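Local coordinates for angiotensin-converting enzyme (Anopheles gambiae, PDB 6S1Y), which is a zinc metallopeptidase of the angiotensin-converting enzyme family that probably removes dipeptides from the C-terminal end of peptides in the mosquito, at residues A[506-518]-A[527-541]. Numbering follows the deposited sequence.
With NAG (2-acetamido-2-deoxy-beta-D-glucopyranose), chain C.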
# COMPACT_ATOMS: atom_id res chain seq x y z
N GLN A 506 0.18 14.98 6.48
CA GLN A 506 -0.08 15.59 7.79
C GLN A 506 1.01 15.21 8.79
O GLN A 506 1.52 16.07 9.51
CB GLN A 506 -1.46 15.17 8.29
CG GLN A 506 -2.58 15.61 7.36
CD GLN A 506 -3.94 15.21 7.85
OE1 GLN A 506 -4.56 14.28 7.33
NE2 GLN A 506 -4.44 15.93 8.85
N PHE A 507 1.40 13.94 8.83
CA PHE A 507 2.47 13.48 9.71
C PHE A 507 3.80 14.14 9.33
O PHE A 507 4.54 14.64 10.19
CB PHE A 507 2.61 11.96 9.63
CG PHE A 507 1.41 11.18 10.15
CD1 PHE A 507 0.46 11.78 10.95
CD2 PHE A 507 1.27 9.84 9.86
CE1 PHE A 507 -0.61 11.05 11.45
CE2 PHE A 507 0.20 9.10 10.34
CZ PHE A 507 -0.74 9.70 11.13
N HIS A 508 4.12 14.15 8.03
CA HIS A 508 5.36 14.78 7.56
C HIS A 508 5.42 16.25 7.95
O HIS A 508 6.48 16.74 8.36
CB HIS A 508 5.46 14.61 6.04
CG HIS A 508 6.66 15.26 5.41
ND1 HIS A 508 7.94 14.82 5.64
CD2 HIS A 508 6.76 16.27 4.52
CE1 HIS A 508 8.78 15.54 4.92
NE2 HIS A 508 8.09 16.43 4.24
N ARG A 509 4.31 16.97 7.79
CA ARG A 509 4.30 18.39 8.12
C ARG A 509 4.58 18.59 9.61
O ARG A 509 5.36 19.47 9.99
CB ARG A 509 2.96 19.00 7.74
CG ARG A 509 2.77 20.46 8.19
CD ARG A 509 1.56 21.11 7.55
NE ARG A 509 0.31 20.50 7.98
CZ ARG A 509 -0.88 20.83 7.51
NH1 ARG A 509 -1.00 21.78 6.58
NH2 ARG A 509 -1.97 20.21 7.97
N ALA A 510 3.94 17.78 10.46
CA ALA A 510 4.16 17.90 11.89
C ALA A 510 5.59 17.55 12.27
O ALA A 510 6.19 18.21 13.12
CB ALA A 510 3.17 16.99 12.63
N ALA A 511 6.16 16.54 11.63
CA ALA A 511 7.52 16.15 12.01
C ALA A 511 8.54 17.18 11.54
O ALA A 511 9.54 17.42 12.23
CB ALA A 511 7.85 14.77 11.44
N CYS A 512 8.34 17.75 10.35
CA CYS A 512 9.22 18.81 9.88
C CYS A 512 9.13 20.03 10.79
O CYS A 512 10.14 20.65 11.11
CB CYS A 512 8.89 19.17 8.43
SG CYS A 512 9.07 17.78 7.28
N ALA A 513 7.92 20.39 11.21
CA ALA A 513 7.76 21.49 12.16
C ALA A 513 8.61 21.25 13.41
O ALA A 513 9.42 22.10 13.81
CB ALA A 513 6.29 21.63 12.53
N LEU A 514 8.44 20.08 14.04
CA LEU A 514 9.21 19.72 15.22
C LEU A 514 10.72 19.72 14.96
O LEU A 514 11.49 20.00 15.88
CB LEU A 514 8.79 18.33 15.71
CG LEU A 514 7.37 18.23 16.26
CD1 LEU A 514 6.98 16.76 16.40
CD2 LEU A 514 7.23 18.94 17.60
N ALA A 515 11.16 19.37 13.75
CA ALA A 515 12.58 19.39 13.45
C ALA A 515 13.09 20.77 13.05
O ALA A 515 14.27 20.89 12.68
CB ALA A 515 12.91 18.40 12.33
N GLY A 516 12.26 21.81 13.11
CA GLY A 516 12.67 23.11 12.63
C GLY A 516 12.95 23.15 11.14
O GLY A 516 13.78 23.95 10.68
N GLU A 517 12.27 22.30 10.37
CA GLU A 517 12.48 22.19 8.94
C GLU A 517 11.35 22.79 8.11
O GLU A 517 11.50 22.89 6.89
CB GLU A 517 12.66 20.71 8.54
CG GLU A 517 14.00 20.13 8.92
CD GLU A 517 15.09 20.68 8.08
OE1 GLU A 517 15.34 20.11 6.99
OE2 GLU A 517 15.67 21.72 8.48
N TYR A 518 10.23 23.16 8.74
CA TYR A 518 9.08 23.66 7.99
C TYR A 518 8.48 24.89 8.65
O TYR A 518 8.01 24.82 9.79
CB TYR A 518 8.00 22.58 7.87
CG TYR A 518 6.66 23.15 7.43
CD1 TYR A 518 6.50 23.66 6.14
CD2 TYR A 518 5.58 23.20 8.29
CE1 TYR A 518 5.29 24.20 5.72
CE2 TYR A 518 4.36 23.74 7.89
CZ TYR A 518 4.23 24.24 6.59
OH TYR A 518 3.03 24.77 6.16
N LEU A 527 7.68 22.09 2.79
CA LEU A 527 7.45 20.66 2.92
C LEU A 527 8.25 19.86 1.91
O LEU A 527 8.55 18.70 2.16
CB LEU A 527 5.97 20.35 2.75
CG LEU A 527 5.08 20.97 3.82
CD1 LEU A 527 3.61 20.84 3.44
CD2 LEU A 527 5.35 20.32 5.18
N ASN A 528 8.63 20.48 0.78
CA ASN A 528 9.29 19.76 -0.30
C ASN A 528 10.79 19.59 -0.09
O ASN A 528 11.39 18.74 -0.76
CB ASN A 528 9.06 20.49 -1.63
CG ASN A 528 7.60 20.69 -1.91
OD1 ASN A 528 6.98 21.63 -1.40
ND2 ASN A 528 7.02 19.79 -2.69
N ASN A 529 11.41 20.36 0.80
CA ASN A 529 12.85 20.23 1.05
C ASN A 529 13.18 19.87 2.49
O ASN A 529 14.34 19.99 2.90
CB ASN A 529 13.58 21.52 0.63
CG ASN A 529 13.16 22.74 1.45
OD1 ASN A 529 12.46 22.63 2.46
ND2 ASN A 529 13.60 23.92 1.01
N CYS A 530 12.19 19.43 3.28
CA CYS A 530 12.42 19.08 4.68
C CYS A 530 13.02 17.69 4.83
O CYS A 530 12.54 16.73 4.22
CB CYS A 530 11.10 19.12 5.45
SG CYS A 530 11.03 17.80 6.76
N ASP A 531 14.05 17.58 5.66
CA ASP A 531 14.65 16.30 6.04
C ASP A 531 14.62 16.18 7.56
O ASP A 531 15.26 16.97 8.26
CB ASP A 531 16.08 16.19 5.51
CG ASP A 531 16.70 14.83 5.76
OD1 ASP A 531 15.95 13.93 6.17
OD2 ASP A 531 17.92 14.64 5.53
N ILE A 532 13.90 15.18 8.08
CA ILE A 532 13.83 15.00 9.53
C ILE A 532 14.88 14.02 10.03
O ILE A 532 14.82 13.57 11.18
CB ILE A 532 12.43 14.52 9.97
CG1 ILE A 532 12.18 13.07 9.52
CG2 ILE A 532 11.37 15.45 9.47
CD1 ILE A 532 10.90 12.51 10.11
N TYR A 533 15.84 13.67 9.17
CA TYR A 533 16.97 12.85 9.60
C TYR A 533 17.69 13.48 10.78
O TYR A 533 18.10 14.65 10.73
CB TYR A 533 17.92 12.67 8.41
CG TYR A 533 19.11 11.76 8.63
CD1 TYR A 533 18.94 10.42 8.97
CD2 TYR A 533 20.42 12.22 8.45
CE1 TYR A 533 20.04 9.57 9.17
CE2 TYR A 533 21.52 11.38 8.63
CZ TYR A 533 21.33 10.06 8.99
OH TYR A 533 22.44 9.25 9.16
N GLN A 534 17.85 12.69 11.86
CA GLN A 534 18.57 13.06 13.09
C GLN A 534 17.78 14.02 13.96
O GLN A 534 18.37 14.74 14.76
CB GLN A 534 19.95 13.67 12.80
CG GLN A 534 20.85 12.75 12.01
CD GLN A 534 22.16 13.37 11.61
OE1 GLN A 534 22.22 14.51 11.14
NE2 GLN A 534 23.24 12.61 11.77
N SER A 535 16.46 14.08 13.82
CA SER A 535 15.65 14.95 14.66
C SER A 535 14.97 14.10 15.72
O SER A 535 13.83 13.65 15.55
CB SER A 535 14.61 15.72 13.85
OG SER A 535 13.70 16.36 14.74
N THR A 536 15.67 13.91 16.85
CA THR A 536 15.07 13.21 17.98
C THR A 536 13.82 13.91 18.48
O THR A 536 12.93 13.27 19.05
CB THR A 536 16.10 13.05 19.11
OG1 THR A 536 16.52 14.33 19.59
CG2 THR A 536 17.33 12.30 18.63
N ALA A 537 13.70 15.23 18.27
CA ALA A 537 12.47 15.92 18.66
C ALA A 537 11.28 15.38 17.87
O ALA A 537 10.18 15.20 18.41
CB ALA A 537 12.63 17.42 18.46
N ALA A 538 11.49 15.08 16.59
CA ALA A 538 10.41 14.51 15.80
C ALA A 538 10.19 13.04 16.12
O ALA A 538 9.05 12.59 16.22
CB ALA A 538 10.72 14.68 14.30
N GLY A 539 11.28 12.27 16.27
CA GLY A 539 11.15 10.87 16.63
C GLY A 539 10.38 10.67 17.92
O GLY A 539 9.59 9.73 18.04
N ASN A 540 10.59 11.55 18.89
CA ASN A 540 9.96 11.34 20.19
C ASN A 540 8.45 11.47 20.08
O ASN A 540 7.71 10.66 20.64
CB ASN A 540 10.52 12.34 21.22
CG ASN A 540 11.98 12.05 21.58
OD1 ASN A 540 12.44 10.92 21.48
ND2 ASN A 540 12.69 13.09 22.02
N GLN A 541 7.96 12.49 19.35
CA GLN A 541 6.52 12.62 19.19
C GLN A 541 5.96 11.49 18.33
O GLN A 541 4.84 11.01 18.58
CB GLN A 541 6.17 13.97 18.59
CG GLN A 541 6.30 15.14 19.56
CD GLN A 541 5.33 15.04 20.72
OE1 GLN A 541 4.11 15.05 20.53
NE2 GLN A 541 5.87 14.93 21.93
C1 NAG C . 15.03 8.43 23.60
C2 NAG C . 15.16 9.74 24.40
C3 NAG C . 15.21 9.45 25.90
C4 NAG C . 14.04 8.58 26.34
C5 NAG C . 13.98 7.32 25.46
C6 NAG C . 12.77 6.46 25.73
C7 NAG C . 16.27 11.67 23.37
C8 NAG C . 17.58 12.28 22.98
N2 NAG C . 16.33 10.48 23.98
O3 NAG C . 15.16 10.70 26.59
O4 NAG C . 14.19 8.22 27.72
O5 NAG C . 13.91 7.69 24.07
O6 NAG C . 12.74 5.33 24.87
O7 NAG C . 15.21 12.24 23.16
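Cys512 and Cys530 form a disulfide, with SG to SG 2.0 Å and a chi3 of -81°. It ties the last turn of helix 495-514 to the loop that leads into helix 536-547.

Two hydrogen bonds lie near this link. His508 NE2 donates to Leu527 O at 3.1 Å. The oxygen lies in the imidazole plane, and the N-H meets one of its lone pairs. CG of His508 stands anti to the backbone N (chi1 177°), which carries the ring out to the loop. The bond fixes the rotation of the ring, while Cys530 SG approaches it obliquely. Further along the loop, Asp531 N donates to Glu517 OE1 at 3.1 Å in a nearly straight bond that uses the anti lone pair. The Glu517 chain bends back at chi2 to reach it. The same OE1 forms a salt bridge with Lys399, and Asp531 OD2 is held by His400 and Lys403.

Apolar contacts fill the rest. Leu527 CD2 sits over one face of the Tyr518 ring, 3.8 Å from its centroid, a CH-pi contact. The same methyl also touches Arg509 CB. Ile532 CG2 lies 3.9 Å from Cys512 SG, and its CD1 reaches Ala511 CB. Between the helices, Ala511 CB meets Ala538 CB at 4.1 Å. These small side chains fit the close approach of the axes of 506-514 and 536-541, which come within 8.3 Å, their directions 136° apart. Leu514 CD1 rests on CB and CG of Gln541.

The C-terminal end of the first helix and the N-terminal end of the second are both capped. Gly516 closes the first with a Schellman motif. Ser535 OG, the N-cap of the second, accepts from Ala538 N. On that helix Asn540 ND2 donates to O7 of a glycan NAG, which Lys543 also holds. The disulfide thus joins two successive helices through the loop between them, in the mainly helical fold of the angiotensin-converting enzyme family.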